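Local coordinates for protein putative succinylglutamate desuccinylase / aspartoacylase (Shewanella amazonensis, PDB 3FMC) that probably acts as a zinc-dependent hydrolase of the succinylglutamate desuccinylase/aspartoacylase family, cleaving ester-type bonds, at residues C[176-181]-C[342-347]; C[199-204]-C[284-289]; C[335-340]-C[359-364]. All blocks are in the same frame, centred on the assembly; numbering follows the deposited sequence. Where two conformers were deposited one is given.

Contact 1: residues C[176-181]-C[342-347]; sequences KSCKHL and VPILHF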
loop_
_atom_site.group_PDB
_atom_site.type_symbol
_atom_site.label_atom_id
_atom_site.label_comp_id
_atom_site.label_asym_id
_atom_site.label_seq_id
_atom_site.Cartn_x
_atom_site.Cartn_y
_atom_site.Cartn_z
ATOM N N LYS C 176 3.729 9.987 16.680
ATOM C CA LYS C 176 3.390 10.018 18.139
ATOM C C LYS C 176 4.294 11.153 18.574
ATOM O O LYS C 176 5.526 11.021 18.568
ATOM C CB LYS C 176 3.716 8.742 18.858
ATOM C CG LYS C 176 2.971 7.536 18.316
ATOM C CD LYS C 176 1.460 7.580 18.543
ATOM C CE LYS C 176 0.855 6.229 18.163
ATOM N NZ LYS C 176 1.418 5.130 19.036
ATOM N N SER C 177 3.702 12.305 18.890
ATOM C CA SER C 177 4.509 13.506 19.055
ATOM C C SER C 177 3.980 14.508 20.079
ATOM O O SER C 177 2.792 14.597 20.312
ATOM C CB SER C 177 4.574 14.206 17.697
ATOM O OG SER C 177 5.322 15.394 17.650
ATOM N N CYS C 178 4.898 15.297 20.618
ATOM C CA CYS C 178 4.509 16.429 21.443
ATOM C C CYS C 178 4.328 17.610 20.500
ATOM O O CYS C 178 4.591 17.524 19.297
ATOM C CB CYS C 178 5.567 16.732 22.541
ATOM S SG CYS C 178 7.072 17.369 21.998
ATOM N N LYS C 179 3.799 18.712 21.030
ATOM C CA LYS C 179 3.646 19.944 20.244
ATOM C C LYS C 179 5.026 20.618 20.136
ATOM O O LYS C 179 5.757 20.788 21.119
ATOM C CB LYS C 179 2.647 20.907 20.925
ATOM C CG LYS C 179 1.328 20.287 21.178
ATOM C CD LYS C 179 0.315 21.285 21.723
ATOM C CE LYS C 179 -0.971 20.605 22.031
ATOM N NZ LYS C 179 -1.960 21.565 22.561
ATOM N N HIS C 180 5.372 20.986 18.925
ATOM C CA HIS C 180 6.612 21.642 18.617
ATOM C C HIS C 180 6.433 22.625 17.471
ATOM O O HIS C 180 5.438 22.604 16.747
ATOM C CB HIS C 180 7.808 20.674 18.439
ATOM C CG HIS C 180 7.651 19.652 17.349
ATOM N ND1 HIS C 180 6.779 18.581 17.448
ATOM C CD2 HIS C 180 8.327 19.486 16.198
ATOM C CE1 HIS C 180 6.915 17.824 16.374
ATOM N NE2 HIS C 180 7.843 18.358 15.599
ATOM N N LEU C 181 7.411 23.479 17.319
ATOM C CA LEU C 181 7.363 24.564 16.349
ATOM C C LEU C 181 8.645 24.728 15.594
ATOM O O LEU C 181 9.740 24.626 16.184
ATOM C CB LEU C 181 7.109 25.863 17.097
ATOM C CG LEU C 181 7.070 27.235 16.412
ATOM C CD1 LEU C 181 5.842 27.414 15.472
ATOM C CD2 LEU C 181 7.101 28.414 17.462
ATOM N N VAL C 342 15.707 15.997 24.388
ATOM C CA VAL C 342 14.259 15.921 24.558
ATOM C C VAL C 342 13.629 15.165 23.376
ATOM O O VAL C 342 13.615 15.695 22.281
ATOM C CB VAL C 342 13.594 17.325 24.595
ATOM C CG1 VAL C 342 12.094 17.173 24.837
ATOM C CG2 VAL C 342 14.162 18.171 25.747
ATOM N N PRO C 343 13.156 13.945 23.609
ATOM C CA PRO C 343 12.445 13.207 22.554
ATOM C C PRO C 343 11.180 13.975 22.192
ATOM O O PRO C 343 10.399 14.337 23.093
ATOM C CB PRO C 343 12.145 11.851 23.213
ATOM C CG PRO C 343 12.222 12.087 24.630
ATOM C CD PRO C 343 13.248 13.155 24.850
ATOM N N ILE C 344 11.035 14.303 20.903
ATOM C CA ILE C 344 9.866 15.058 20.404
ATOM C C ILE C 344 8.788 14.128 19.875
ATOM O O ILE C 344 7.576 14.320 20.081
ATOM C CB ILE C 344 10.310 16.081 19.298
ATOM C CG1 ILE C 344 11.286 17.122 19.876
ATOM C CG2 ILE C 344 9.119 16.746 18.630
ATOM C CD1 ILE C 344 10.753 17.861 21.138
ATOM N N LEU C 345 9.234 13.081 19.192
ATOM C CA LEU C 345 8.286 12.180 18.543
ATOM C C LEU C 345 8.941 10.813 18.396
ATOM O O LEU C 345 10.179 10.696 18.400
ATOM C CB LEU C 345 7.876 12.763 17.165
ATOM C CG LEU C 345 8.974 13.038 16.123
ATOM C CD1 LEU C 345 9.304 11.735 15.320
ATOM C CD2 LEU C 345 8.688 14.143 15.118
ATOM N N HIS C 346 8.096 9.806 18.253
ATOM C CA HIS C 346 8.540 8.455 18.001
ATOM C C HIS C 346 7.630 7.767 16.979
ATOM O O HIS C 346 6.490 8.177 16.709
ATOM C CB HIS C 346 8.719 7.636 19.310
ATOM C CG HIS C 346 7.448 7.223 20.005
ATOM N ND1 HIS C 346 6.530 6.343 19.453
ATOM C CD2 HIS C 346 6.996 7.498 21.255
ATOM C CE1 HIS C 346 5.559 6.127 20.321
ATOM N NE2 HIS C 346 5.829 6.788 21.436
ATOM N N PHE C 347 8.144 6.647 16.488
ATOM C CA PHE C 347 7.496 5.848 15.460
ATOM C C PHE C 347 6.149 5.401 15.952
ATOM O O PHE C 347 5.985 5.006 17.125
ATOM C CB PHE C 347 8.420 4.680 15.113
ATOM C CG PHE C 347 8.020 3.907 13.881
ATOM C CD1 PHE C 347 7.975 4.516 12.645
ATOM C CD2 PHE C 347 7.848 2.524 13.963
ATOM C CE1 PHE C 347 7.690 3.768 11.502
ATOM C CE2 PHE C 347 7.554 1.783 12.837
ATOM C CZ PHE C 347 7.467 2.414 11.616
HETATM O O HOH W 1 3.914 3.909 18.792
#

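Contact 2: residues C[199-204]-C[284-289]; sequences TLLIPN and GCFLKN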
loop_
_atom_site.group_PDB
_atom_site.type_symbol
_atom_site.label_atom_id
_atom_site.label_comp_id
_atom_site.label_asym_id
_atom_site.label_seq_id
_atom_site.Cartn_x
_atom_site.Cartn_y
_atom_site.Cartn_z
ATOM N N THR C 199 10.795 24.484 20.348
ATOM C CA THR C 199 10.933 25.147 19.063
ATOM C C THR C 199 12.281 24.814 18.386
ATOM O O THR C 199 13.329 24.847 19.013
ATOM C CB THR C 199 10.806 26.692 19.205
ATOM O OG1 THR C 199 9.513 27.069 19.844
ATOM C CG2 THR C 199 11.001 27.370 17.852
ATOM N N LEU C 200 12.212 24.503 17.096
ATOM C CA LEU C 200 13.380 24.296 16.240
ATOM C C LEU C 200 13.607 25.592 15.482
ATOM O O LEU C 200 12.713 26.064 14.760
ATOM C CB LEU C 200 13.140 23.153 15.237
ATOM C CG LEU C 200 13.072 21.767 15.878
ATOM C CD1 LEU C 200 12.385 20.719 15.078
ATOM C CD2 LEU C 200 14.500 21.341 16.257
ATOM N N LEU C 201 14.766 26.209 15.699
ATOM C CA LEU C 201 15.182 27.424 14.989
ATOM C C LEU C 201 15.890 27.018 13.710
ATOM O O LEU C 201 16.913 26.302 13.725
ATOM C CB LEU C 201 16.065 28.297 15.895
ATOM C CG LEU C 201 15.433 28.818 17.193
ATOM C CD1 LEU C 201 16.467 29.468 18.106
ATOM C CD2 LEU C 201 14.290 29.786 16.888
ATOM N N ILE C 202 15.347 27.477 12.575
ATOM C CA ILE C 202 15.781 26.999 11.266
ATOM C C ILE C 202 16.429 28.095 10.429
ATOM O O ILE C 202 16.045 29.274 10.510
ATOM C CB ILE C 202 14.608 26.233 10.519
ATOM C CG1 ILE C 202 13.522 27.180 9.988
ATOM C CG2 ILE C 202 13.971 25.132 11.419
ATOM C CD1 ILE C 202 12.496 26.416 9.110
ATOM N N PRO C 203 17.427 27.721 9.617
ATOM C CA PRO C 203 18.202 28.680 8.853
ATOM C C PRO C 203 17.602 29.053 7.509
ATOM O O PRO C 203 16.562 28.516 7.106
ATOM C CB PRO C 203 19.504 27.938 8.610
ATOM C CG PRO C 203 19.089 26.511 8.481
ATOM C CD PRO C 203 17.919 26.344 9.419
ATOM N N ASN C 204 18.260 29.990 6.838
ATOM C CA ASN C 204 17.865 30.396 5.492
ATOM C C ASN C 204 18.310 29.339 4.462
ATOM O O ASN C 204 19.349 29.464 3.805
ATOM C CB ASN C 204 18.450 31.757 5.131
ATOM C CG ASN C 204 17.832 32.344 3.885
ATOM O OD1 ASN C 204 16.928 31.747 3.292
ATOM N ND2 ASN C 204 18.347 33.495 3.442
ATOM N N GLY C 284 14.193 25.791 23.039
ATOM C CA GLY C 284 14.554 25.706 21.627
ATOM C C GLY C 284 15.864 25.000 21.400
ATOM O O GLY C 284 16.555 24.613 22.352
ATOM N N CYS C 285 16.131 24.717 20.130
ATOM C CA CYS C 285 17.427 24.222 19.705
ATOM C C CYS C 285 17.563 24.582 18.239
ATOM O O CYS C 285 16.549 24.810 17.557
ATOM C CB CYS C 285 17.645 22.747 20.011
ATOM S SG CYS C 285 17.139 21.568 18.790
ATOM N N PHE C 286 18.792 24.731 17.767
ATOM C CA PHE C 286 19.022 24.989 16.378
ATOM C C PHE C 286 18.800 23.660 15.638
ATOM O O PHE C 286 19.127 22.591 16.155
ATOM C CB PHE C 286 20.415 25.548 16.133
ATOM C CG PHE C 286 20.550 26.942 16.634
ATOM C CD1 PHE C 286 20.109 27.987 15.871
ATOM C CD2 PHE C 286 21.013 27.199 17.909
ATOM C CE1 PHE C 286 20.183 29.280 16.332
ATOM C CE2 PHE C 286 21.094 28.497 18.364
ATOM C CZ PHE C 286 20.673 29.533 17.562
ATOM N N LEU C 287 18.298 23.762 14.418
ATOM C CA LEU C 287 17.881 22.600 13.635
ATOM C C LEU C 287 18.952 21.533 13.499
ATOM O O LEU C 287 18.630 20.332 13.523
ATOM C CB LEU C 287 17.419 23.039 12.264
ATOM C CG LEU C 287 16.895 21.951 11.324
ATOM C CD1 LEU C 287 15.606 21.304 11.868
ATOM C CD2 LEU C 287 16.728 22.567 9.914
ATOM N N LYS C 288 20.201 21.956 13.365
ATOM C CA LYS C 288 21.336 21.006 13.236
ATOM C C LYS C 288 21.470 20.065 14.449
ATOM O O LYS C 288 22.061 18.980 14.355
ATOM C CB LYS C 288 22.657 21.747 12.998
ATOM C CG LYS C 288 23.183 22.463 14.230
ATOM C CD LYS C 288 24.502 23.197 13.996
ATOM C CE LYS C 288 24.885 23.928 15.312
ATOM N NZ LYS C 288 26.037 24.881 15.205
ATOM N N ASN C 289 20.924 20.478 15.596
ATOM C CA ASN C 289 20.970 19.666 16.809
ATOM C C ASN C 289 19.738 18.764 17.049
ATOM O O ASN C 289 19.608 18.123 18.086
ATOM C CB ASN C 289 21.244 20.599 17.986
ATOM C CG ASN C 289 22.617 21.207 17.913
ATOM O OD1 ASN C 289 23.548 20.552 17.447
ATOM N ND2 ASN C 289 22.759 22.461 18.341
#

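Contact 3: residues C[335-340]-C[359-364]; sequences LRLPED and YKVMTK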
loop_
_atom_site.group_PDB
_atom_site.type_symbol
_atom_site.label_atom_id
_atom_site.label_comp_id
_atom_site.label_asym_id
_atom_site.label_seq_id
_atom_site.Cartn_x
_atom_site.Cartn_y
_atom_site.Cartn_z
ATOM N N LEU C 335 17.426 -0.025 24.737
ATOM C CA LEU C 335 18.161 0.878 23.877
ATOM C C LEU C 335 18.120 2.232 24.594
ATOM O O LEU C 335 17.091 2.621 25.168
ATOM C CB LEU C 335 17.529 1.002 22.502
ATOM C CG LEU C 335 17.227 -0.290 21.747
ATOM C CD1 LEU C 335 16.736 0.054 20.367
ATOM C CD2 LEU C 335 18.459 -1.185 21.690
ATOM N N ARG C 336 19.237 2.948 24.516
ATOM C CA ARG C 336 19.401 4.234 25.174
ATOM C C ARG C 336 19.834 5.328 24.231
ATOM O O ARG C 336 20.449 5.072 23.214
ATOM C CB ARG C 336 20.451 4.122 26.276
ATOM C CG ARG C 336 20.105 3.107 27.332
ATOM C CD ARG C 336 21.297 2.768 28.230
ATOM N NE ARG C 336 20.980 1.576 29.021
ATOM C CZ ARG C 336 20.162 1.579 30.064
ATOM N NH1 ARG C 336 19.573 2.692 30.453
ATOM N NH2 ARG C 336 19.907 0.457 30.712
ATOM N N LEU C 337 19.423 6.563 24.515
ATOM C CA LEU C 337 19.852 7.681 23.665
ATOM C C LEU C 337 21.327 7.950 23.916
ATOM O O LEU C 337 21.811 7.812 25.040
ATOM C CB LEU C 337 19.095 8.990 23.882
ATOM C CG LEU C 337 17.747 9.253 23.208
ATOM C CD1 LEU C 337 17.646 10.764 23.121
ATOM C CD2 LEU C 337 17.604 8.675 21.824
ATOM N N PRO C 338 22.036 8.312 22.858
ATOM C CA PRO C 338 23.461 8.605 22.899
ATOM C C PRO C 338 23.815 9.899 23.595
ATOM O O PRO C 338 24.938 10.067 24.044
ATOM C CB PRO C 338 23.829 8.738 21.423
ATOM C CG PRO C 338 22.730 8.078 20.704
ATOM C CD PRO C 338 21.538 8.371 21.483
ATOM N N GLU C 339 22.856 10.813 23.683
ATOM C CA GLU C 339 23.109 12.110 24.265
ATOM C C GLU C 339 21.866 12.590 24.987
ATOM O O GLU C 339 20.756 12.172 24.657
ATOM C CB GLU C 339 23.486 13.081 23.136
ATOM C CG GLU C 339 23.924 14.455 23.590
ATOM C CD GLU C 339 24.331 15.355 22.448
ATOM O OE1 GLU C 339 24.286 14.919 21.279
ATOM O OE2 GLU C 339 24.706 16.505 22.728
ATOM N N ASP C 340 22.056 13.460 25.977
ATOM C CA ASP C 340 20.944 14.075 26.695
ATOM C C ASP C 340 20.157 14.892 25.657
ATOM O O ASP C 340 20.729 15.507 24.758
ATOM C CB ASP C 340 21.417 15.066 27.737
ATOM C CG ASP C 340 22.206 14.421 28.893
ATOM O OD1 ASP C 340 22.358 13.177 28.962
ATOM O OD2 ASP C 340 22.675 15.232 29.703
ATOM N N TYR C 359 12.999 7.567 16.983
ATOM C CA TYR C 359 12.686 8.861 17.569
ATOM C C TYR C 359 13.394 9.986 16.867
ATOM O O TYR C 359 14.378 9.752 16.191
ATOM C CB TYR C 359 13.204 8.926 19.035
ATOM C CG TYR C 359 12.374 8.281 20.154
ATOM C CD1 TYR C 359 12.423 6.916 20.397
ATOM C CD2 TYR C 359 11.622 9.061 21.030
ATOM C CE1 TYR C 359 11.712 6.320 21.411
ATOM C CE2 TYR C 359 10.936 8.495 22.073
ATOM C CZ TYR C 359 10.981 7.126 22.277
ATOM O OH TYR C 359 10.282 6.534 23.297
ATOM N N LYS C 360 12.829 11.192 16.981
ATOM C CA LYS C 360 13.549 12.439 16.711
ATOM C C LYS C 360 13.703 13.140 18.088
ATOM O O LYS C 360 12.749 13.213 18.885
ATOM C CB LYS C 360 12.898 13.308 15.672
ATOM C CG LYS C 360 12.985 12.711 14.267
ATOM C CD LYS C 360 12.444 13.732 13.289
ATOM C CE LYS C 360 12.372 13.212 11.954
ATOM N NZ LYS C 360 12.034 14.381 11.098
ATOM N N VAL C 361 14.927 13.591 18.346
ATOM C CA VAL C 361 15.330 14.136 19.627
ATOM C C VAL C 361 16.029 15.477 19.509
ATOM O O VAL C 361 16.977 15.621 18.747
ATOM C CB VAL C 361 16.312 13.124 20.317
ATOM C CG1 VAL C 361 16.742 13.628 21.709
ATOM C CG2 VAL C 361 15.664 11.755 20.397
HETATM N N MSE C 362 15.539 16.504 20.232
HETATM C CA MSE C 362 16.261 17.775 20.267
HETATM C C MSE C 362 17.383 17.632 21.281
HETATM O O MSE C 362 17.156 17.128 22.394
HETATM C CB MSE C 362 15.348 18.934 20.719
HETATM C CG MSE C 362 14.265 19.178 19.754
HETATM SE SE MSE C 362 13.244 20.789 20.255
HETATM C CE MSE C 362 11.871 20.713 18.888
ATOM N N THR C 363 18.579 17.994 20.868
ATOM C CA THR C 363 19.738 17.981 21.720
ATOM C C THR C 363 20.249 19.441 21.824
ATOM O O THR C 363 19.862 20.342 21.030
ATOM C CB THR C 363 20.860 17.076 21.153
ATOM O OG1 THR C 363 21.381 17.641 19.942
ATOM C CG2 THR C 363 20.320 15.660 20.917
ATOM N N LYS C 364 21.127 19.670 22.806
ATOM C CA LYS C 364 21.717 21.025 23.012
ATOM C C LYS C 364 20.573 22.066 23.127
ATOM O O LYS C 364 20.615 23.171 22.569
ATOM C CB LYS C 364 22.714 21.348 21.923
ATOM C CG LYS C 364 23.889 20.318 21.909
ATOM C CD LYS C 364 24.714 20.500 20.657
ATOM C CE LYS C 364 26.016 19.692 20.677
ATOM N NZ LYS C 364 25.778 18.397 21.324
HETATM O O HOH W 2 23.590 16.274 18.900
HETATM O O HOH W 3 22.174 17.547 24.403
#

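Contact 1: residues C[176-181]-C[342-347]
C178 N donates to I344 O at 2.9 Å, nearly straight (166° at the hydrogen). H346 N gives K176 O a second bond of 2.9 Å, and K176 N returns a weak one to H346 O. Together they define a short antiparallel beta ladder between strands 176-184 and 341-346, with K176 and H346 the hydrogen-bonded pair and S177 and L345 the non-hydrogen-bonded one. I344 and L345 both oppose K360, forming a classic beta bulge. C178 O is gripped twice within its own segment, by S177 OG at 2.8 Å in the carbonyl plane and by H180 ND1 at 3.1 Å from above it. That second bond lies in the imidazole plane and fixes the rotation of the H180 ring; chi1 of 60° sets CG between the backbone N and carbonyl carbon, which leads the ring back toward its own strand, where ND1 meets C178 O. I344 CG2 stands over the centre of this ring, 3.3 Å from its centroid, in a CH-pi contact. On the sheet face of K176, the H346 ring receives K176 CB over one face, offset toward the rim, 3.8 Å from the centroid. H346 ND1 donates to F347 O at 2.7 Å, and one water joins that oxygen to K176 NZ; Y303 stacks on the same imidazole. An alanine in place of H346 would probably leave F347 O without its ring donor and K176 CB and Y303 without their aromatic partner. S177 CB meets L345 CB on the other sheet face. Farther along, C178 SG touches I344 CD1 at 3.8 Å.

Contact 2: residues C[199-204]-C[284-289]
T199 O accepts C285 N at 3.0 Å, the first rung of a parallel beta ladder that joins strand 198-202 to strand 283-286, which runs into a 3-10 turn at 287-289. The next rung is the straightest: L201 N points at C285 O across 2.9 Å with 171° at the hydrogen. L201 then spends its own carbonyl on L287 N at 3.0 Å, a more bent bond at the point where the strand turns. C285 thus spends its N on T199 and its O on L201, and L201 its N on C285 and its O on L287, the alternation of a parallel ladder. The turn is closed by N289 N donating to F286 O. Carbon donors fill in between the rungs: G284 CA comes within 3.0 Å of T199 O, and L200 CA touches C285 O. The two strands are twisted against each other by 30°.

Apolar contacts divide over the two sheet faces. On the face of L200 and C285, L200 CD2 meets C285 SG at 3.7 Å, and M362 of strand 357-363 covers both side chains. On the face of T199, L201 and F286, the leucine lies obliquely across the phenyl ring. L201 CB approaches F286 CD1, while L201 CD1 sits above one face of F286, displaced toward the rim. Just beyond strand 283-286, L287 packs against I202, the last residue of its strand, and P203. Its chi1 of -178° sets CG anti to the backbone N; the branch beyond carries CD2 to I202 CG2, met obliquely, and to P203, met at about a right angle. There L287 CD2 rests 4.0 Å from P203 CD.

Contact 3: residues C[335-340]-C[359-364]
The backbones of L337 to D340 and V361 to K364 do not pair as strands: the nearest CA atoms, those of D340 and T363, are 6.4 Å apart, so side chains and water bridge the gap. E339 reaches out with CG anti to the backbone N (chi1 -174°) and an extended chain. In the one of its two deposited conformers described here, E339 OE2 forms a salt bridge of 2.6 Å with K364 NZ, the lysine chain crossing the glutamate at about a right angle. One water donates to both E339 OE1 and T363 OG1, 2.8 Å from each. Another bonds K364 N and probably D340 O, with a longer link to E339 OE2. T363 OG1 also bonds to N289 O, and D340 OD1 to A313 N. Deeper in, L337 CD1 meets V361 CG1 and CG2 tip to tip; the fit is tight, but L337 too has two conformers, so the strain is doubtful. L337 rests on L317 of strand 316-321 and F293 of strand 290-294. W146 of the third subunit packs on L337, E339 and V361, so the loop after strand 332-336 is held between strand 357-363 and the subunit interface.

How the contacts relate
Strands 341-346 and 357-363 are direct neighbours, which joins contact 1 to contact 3: V342 N lies 2.7 Å from M362 O and I344 N lies 2.9 Å from K360 O, with the contact centres about 12 Å apart. Contact 2 is nested in the chain loop that contact 1 closes, and meets it where L181 O approaches L200 N at 2.6 Å. Contacts 2 and 3 touch where N289 O lies 2.6 Å from T363 OG1, and M362 CE lies against L200. The H180 side chain comes close to H43, E46 and H172, a trio that may form the zinc site of this family; no metal is modelled there.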